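PDB 4ZGF: uncharacterized protein from Bacteroides vulgatus, which is of unknown function but binds calcium ions and probably adopts a lipocalin-like barrel fold of the calycin group. Local coordinates for residues R86-N91 against L122-E127; G68-G73 against E104-L109. All coordinates share one frame; numbering follows the deposited sequence. Where two conformers were deposited one is given.

Contact 1. Residues R86-N91 against L122-E127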
loop_
_atom_site.group_PDB
_atom_site.type_symbol
_atom_site.label_atom_id
_atom_site.label_comp_id
_atom_site.label_asym_id
_atom_site.label_seq_id
_atom_site.Cartn_x
_atom_site.Cartn_y
_atom_site.Cartn_z
ATOM N N ARG A 86 4.654 -0.053 -16.898
ATOM C CA ARG A 86 3.963 -0.094 -15.599
ATOM C C ARG A 86 4.909 -0.369 -14.428
ATOM O O ARG A 86 4.684 -1.222 -13.571
ATOM C CB ARG A 86 2.723 -0.991 -15.615
ATOM C CG ARG A 86 1.625 -0.420 -16.472
ATOM C CD ARG A 86 0.342 -1.239 -16.398
ATOM N NE ARG A 86 0.512 -2.514 -17.080
ATOM C CZ ARG A 86 -0.314 -3.564 -16.935
ATOM N NH1 ARG A 86 -1.355 -3.495 -16.112
ATOM N NH2 ARG A 86 -0.094 -4.681 -17.633
ATOM N N THR A 87 5.985 0.424 -14.400
ATOM C CA THR A 87 6.950 0.393 -13.312
ATOM C C THR A 87 6.891 1.679 -12.489
ATOM O O THR A 87 6.430 2.725 -12.934
ATOM C CB THR A 87 8.371 0.137 -13.822
ATOM O OG1 THR A 87 8.739 1.134 -14.762
ATOM C CG2 THR A 87 8.504 -1.270 -14.396
ATOM N N VAL A 88 7.400 1.582 -11.249
ATOM C CA VAL A 88 7.345 2.676 -10.278
ATOM C C VAL A 88 8.614 2.636 -9.428
ATOM O O VAL A 88 9.186 1.577 -9.160
ATOM C CB VAL A 88 6.064 2.590 -9.432
ATOM C CG1 VAL A 88 5.960 1.278 -8.654
ATOM C CG2 VAL A 88 5.919 3.783 -8.495
ATOM N N ASN A 89 9.008 3.829 -8.950
ATOM C CA ASN A 89 10.152 3.979 -8.034
ATOM C C ASN A 89 9.777 5.031 -7.014
ATOM O O ASN A 89 9.691 6.222 -7.351
ATOM C CB ASN A 89 11.392 4.380 -8.826
ATOM C CG ASN A 89 12.656 4.350 -8.012
ATOM O OD1 ASN A 89 12.644 4.077 -6.812
ATOM N ND2 ASN A 89 13.786 4.572 -8.691
ATOM N N ILE A 90 9.564 4.605 -5.764
ATOM C CA ILE A 90 9.255 5.481 -4.635
ATOM C C ILE A 90 10.515 5.665 -3.806
ATOM O O ILE A 90 11.301 4.711 -3.617
ATOM C CB ILE A 90 8.100 4.866 -3.812
ATOM C CG1 ILE A 90 6.828 4.816 -4.681
ATOM C CG2 ILE A 90 7.836 5.652 -2.540
ATOM C CD1 ILE A 90 5.686 4.013 -4.114
ATOM N N ASN A 91 10.702 6.889 -3.315
ATOM C CA ASN A 91 11.901 7.265 -2.537
ATOM C C ASN A 91 11.448 8.035 -1.331
ATOM O O ASN A 91 10.769 9.064 -1.468
ATOM C CB ASN A 91 12.804 8.155 -3.396
ATOM C CG ASN A 91 12.864 7.632 -4.814
ATOM O OD1 ASN A 91 13.216 6.469 -5.036
ATOM N ND2 ASN A 91 12.458 8.472 -5.779
ATOM N N LEU A 122 -5.337 0.672 -6.587
ATOM C CA LEU A 122 -3.904 0.744 -6.950
ATOM C C LEU A 122 -3.211 -0.406 -6.254
ATOM O O LEU A 122 -3.346 -0.557 -5.029
ATOM C CB LEU A 122 -3.297 2.087 -6.513
ATOM C CG LEU A 122 -1.804 2.242 -6.775
ATOM C CD1 LEU A 122 -1.455 2.214 -8.248
ATOM C CD2 LEU A 122 -1.325 3.535 -6.121
ATOM N N LEU A 123 -2.473 -1.202 -7.024
ATOM C CA LEU A 123 -1.691 -2.338 -6.491
ATOM C C LEU A 123 -0.219 -2.071 -6.794
ATOM O O LEU A 123 0.117 -1.745 -7.940
ATOM C CB LEU A 123 -2.086 -3.679 -7.129
ATOM C CG LEU A 123 -3.467 -4.260 -6.828
ATOM C CD1 LEU A 123 -4.589 -3.446 -7.414
ATOM C CD2 LEU A 123 -3.519 -5.673 -7.396
ATOM N N LEU A 124 0.631 -2.239 -5.773
ATOM C CA LEU A 124 2.070 -2.063 -5.924
ATOM C C LEU A 124 2.786 -3.340 -5.514
ATOM O O LEU A 124 2.587 -3.812 -4.387
ATOM C CB LEU A 124 2.583 -0.939 -5.040
ATOM C CG LEU A 124 1.918 0.435 -5.215
ATOM C CD1 LEU A 124 2.539 1.433 -4.242
ATOM C CD2 LEU A 124 2.015 0.966 -6.657
ATOM N N ALA A 125 3.623 -3.887 -6.397
ATOM C CA ALA A 125 4.309 -5.171 -6.169
ATOM C C ALA A 125 5.814 -5.004 -6.270
ATOM O O ALA A 125 6.304 -4.231 -7.106
ATOM C CB ALA A 125 3.877 -6.212 -7.207
ATOM N N PRO A 126 6.539 -5.817 -5.513
ATOM C CA PRO A 126 8.004 -5.865 -5.640
ATOM C C PRO A 126 8.436 -6.755 -6.815
ATOM O O PRO A 126 7.611 -7.376 -7.494
ATOM C CB PRO A 126 8.418 -6.460 -4.297
ATOM C CG PRO A 126 7.321 -7.443 -4.006
ATOM C CD PRO A 126 6.066 -6.771 -4.493
ATOM N N GLU A 127 9.746 -6.783 -7.035
ATOM C CA GLU A 127 10.276 -7.446 -8.238
ATOM C C GLU A 127 9.850 -8.894 -8.433
ATOM O O GLU A 127 9.667 -9.341 -9.561
ATOM C CB GLU A 127 11.790 -7.297 -8.285
ATOM C CG GLU A 127 12.521 -7.955 -7.090
ATOM C CD GLU A 127 14.054 -7.894 -7.157
ATOM O OE1 GLU A 127 14.558 -7.241 -8.081
ATOM O OE2 GLU A 127 14.752 -8.422 -6.228
#

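Contact 2. Residues G68-G73 against E104-L109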
loop_
_atom_site.group_PDB
_atom_site.type_symbol
_atom_site.label_atom_id
_atom_site.label_comp_id
_atom_site.label_asym_id
_atom_site.label_seq_id
_atom_site.Cartn_x
_atom_site.Cartn_y
_atom_site.Cartn_z
ATOM N N GLY A 68 2.134 11.391 2.991
ATOM C CA GLY A 68 1.179 10.391 3.491
ATOM C C GLY A 68 1.170 10.410 4.986
ATOM O O GLY A 68 1.893 11.187 5.643
ATOM N N SER A 69 0.354 9.537 5.567
ATOM C CA SER A 69 0.148 9.489 7.009
ATOM C C SER A 69 0.113 8.050 7.470
ATOM O O SER A 69 -0.664 7.264 6.932
ATOM C CB SER A 69 -1.159 10.181 7.336
ATOM O OG SER A 69 -1.328 10.280 8.735
ATOM N N ILE A 70 0.963 7.722 8.450
ATOM C CA ILE A 70 1.000 6.389 9.053
ATOM C C ILE A 70 1.103 6.567 10.579
ATOM O O ILE A 70 0.817 7.659 11.091
ATOM C CB ILE A 70 2.098 5.493 8.428
ATOM C CG1 ILE A 70 3.514 6.040 8.696
ATOM C CG2 ILE A 70 1.889 5.316 6.925
ATOM C CD1 ILE A 70 4.630 5.165 8.128
ATOM N N GLN A 71 1.442 5.538 11.350
ATOM C CA GLN A 71 1.478 5.748 12.780
ATOM C C GLN A 71 2.530 6.805 13.103
ATOM O O GLN A 71 3.607 6.851 12.507
ATOM C CB GLN A 71 1.771 4.451 13.532
ATOM C CG GLN A 71 0.675 3.417 13.380
ATOM C CD GLN A 71 0.981 2.102 14.076
ATOM O OE1 GLN A 71 1.751 1.255 13.530
ATOM N NE2 GLN A 71 0.400 1.862 15.218
ATOM N N ASN A 72 2.202 7.670 14.068
ATOM C CA ASN A 72 3.118 8.712 14.557
ATOM C C ASN A 72 3.374 9.893 13.655
ATOM O O ASN A 72 4.080 10.813 14.064
ATOM C CB ASN A 72 4.470 8.168 15.025
ATOM C CG ASN A 72 4.357 7.245 16.180
ATOM O OD1 ASN A 72 3.582 7.524 17.123
ATOM N ND2 ASN A 72 5.093 6.161 16.146
ATOM N N GLY A 73 2.844 9.918 12.480
ATOM C CA GLY A 73 3.061 11.104 11.655
ATOM C C GLY A 73 3.173 10.823 10.169
ATOM O O GLY A 73 2.825 9.774 9.606
ATOM N N GLU A 104 6.411 -2.335 7.961
ATOM C CA GLU A 104 5.853 -3.181 6.927
ATOM C C GLU A 104 5.394 -2.337 5.712
ATOM O O GLU A 104 5.627 -2.699 4.550
ATOM C CB GLU A 104 4.719 -4.007 7.520
ATOM C CG GLU A 104 4.127 -5.009 6.572
ATOM C CD GLU A 104 3.079 -5.880 7.224
ATOM O OE1 GLU A 104 2.533 -5.523 8.279
ATOM O OE2 GLU A 104 2.782 -6.934 6.665
ATOM N N PHE A 105 4.707 -1.228 5.998
ATOM C CA PHE A 105 4.229 -0.341 4.941
ATOM C C PHE A 105 5.387 0.289 4.164
ATOM O O PHE A 105 5.407 0.319 2.922
ATOM C CB PHE A 105 3.336 0.728 5.565
ATOM C CG PHE A 105 2.794 1.720 4.586
ATOM C CD1 PHE A 105 1.687 1.438 3.824
ATOM C CD2 PHE A 105 3.452 2.943 4.368
ATOM C CE1 PHE A 105 1.157 2.368 2.924
ATOM C CE2 PHE A 105 2.930 3.872 3.474
ATOM C CZ PHE A 105 1.779 3.573 2.755
ATOM N N ILE A 106 6.357 0.831 4.906
ATOM C CA ILE A 106 7.497 1.496 4.287
ATOM C C ILE A 106 8.292 0.508 3.425
ATOM O O ILE A 106 8.704 0.850 2.314
ATOM C CB ILE A 106 8.366 2.178 5.388
ATOM C CG1 ILE A 106 7.600 3.357 6.001
ATOM C CG2 ILE A 106 9.701 2.654 4.828
ATOM C CD1 ILE A 106 8.171 3.799 7.360
ATOM N N GLU A 107 8.466 -0.716 3.905
ATOM C CA GLU A 107 9.168 -1.712 3.123
ATOM C C GLU A 107 8.404 -2.053 1.846
ATOM O O GLU A 107 8.995 -2.154 0.766
ATOM C CB GLU A 107 9.407 -2.949 3.983
ATOM C CG GLU A 107 10.248 -4.033 3.330
ATOM C CD GLU A 107 11.790 -3.730 3.198
ATOM O OE1 GLU A 107 12.376 -2.604 3.457
ATOM O OE2 GLU A 107 12.420 -4.659 2.659
ATOM N N ALA A 108 7.081 -2.213 1.927
ATOM C CA ALA A 108 6.302 -2.494 0.725
ATOM C C ALA A 108 6.445 -1.384 -0.299
ATOM O O ALA A 108 6.579 -1.646 -1.502
ATOM C CB ALA A 108 4.837 -2.737 1.073
ATOM N N LEU A 109 6.403 -0.130 0.152
ATOM C CA LEU A 109 6.533 0.965 -0.788
ATOM C C LEU A 109 7.954 1.081 -1.325
ATOM O O LEU A 109 8.137 1.385 -2.495
ATOM C CB LEU A 109 6.061 2.298 -0.183
ATOM C CG LEU A 109 4.556 2.529 -0.463
ATOM C CD1 LEU A 109 3.664 1.466 0.123
ATOM C CD2 LEU A 109 4.161 3.920 -0.086
#

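Contact 1. Residues R86-N91 against L122-E127
On one face of the curled antiparallel sheet of this calycin-clan protein, Val-88 and Ile-90 of strand 87-92 meet Leu-124 of strand 121-125. The closer pair is methyl on methyl: Ile-90 CD1 lies 4.1 Å from Leu-124 CD1, and the two side chains cross at about a right angle. Val-88 CG1 makes a looser approach to the other branch, 4.4 Å from Leu-124 CD2. Leu-124 CG stands beside its backbone N (chi1 -56°), and chi2 of 179° puts CD1 anti to CA, at the extended tip, with CD2 as the side branch. No hydrogen bond joins the two segments, whose nearest CA atoms, those of Val-88 and Leu-124, are 8.3 Å apart. They are linked instead through the region of strand 114-117, by backbone bonds of Arg-86 with Tyr-115 and of Val-88 with Ile-113, an arrangement consistent with a lipocalin-like fold. Ile-133, Phe-135 and Tyr-115 also pack on Leu-124. At the start of strand 87-92 a G1 beta bulge sets Arg-86, with its positive phi of 54°, and Thr-87 opposite the single residue Asp-82; Asp-82 and Asp-85 bind calcium, and Thr-87 OG1 is hydrogen-bonded to Asp-85 OD1.

Contact 2. Residues G68-G73 against E104-L109
Ile-70, the last residue of strand 65-70, meets Phe-105 and Ile-106 of helix 100-111, where the helix packs on the curled sheet, consistent with a lipocalin-like fold. The interaction between the segments is wholly apolar, and the isoleucine uses both of its branches. Its CG2 methyl approaches the phenylalanine ring obliquely, 3.8 Å from Phe-105 CD2 and 3.9 Å from Phe-105 CE2, thus spanning one ring bond. The longer branch goes to the next helix residue, with Ile-70 CD1 3.9 Å from Ile-106 CD1; these two isoleucines cross at about a right angle. Ile-70 CG1 sits between the backbone N and the carbonyl carbon (chi1 64°), an arrangement that sends CD1 to Ile-106 while CG2 remains against Phe-105 CD2 and CE2.

Aromatic and aliphatic neighbours surround the ring. Phe-105 CG is anti to the backbone N (chi1 179°), which carries the ring off the helix toward the strand; Phe-56 meets it edge-to-face, and Val-13, Ile-133 and Phe-135 of the sheet also touch it.

No hydrogen bond joins 68-73 to 104-109, but the turn is tied to the start of the helix by Gln-71 O, which accepts a bond from Asn-102 ND2. This type II beta turn, from Ile-70 to Gly-73, closes the hairpin to strand 73-82, with Ile-70 N bonded to Gly-73 O at 3.0 Å and a weak return bond from Gly-73 N to Ile-70 O. Within the helix, Leu-109 N is bonded to Phe-105 O at 3.0 Å.

How the contacts relate
Both contacts are apolar, without a hydrogen bond between their paired segments; their centres lie about 15 Å apart, and both reach the same curled sheet. Contact 1 is the more fully buried, all three of its touching residues being core, whereas in contact 2 Ile-106 is partly exposed. Contact 1 is strand against strand, with aliphatic branches only, on the side of the protein nearer the calcium ligands Asp-82 and Asp-85. Contact 2 sets a helix on a strand end, adds an aromatic ring and is remote from the calcium and benzoic acid sites. The two are bridged directly: Leu-109 of helix 100-111 packs on Ile-90 of strand 87-92, with Leu-109 O 3.7 Å from Ile-90 CB.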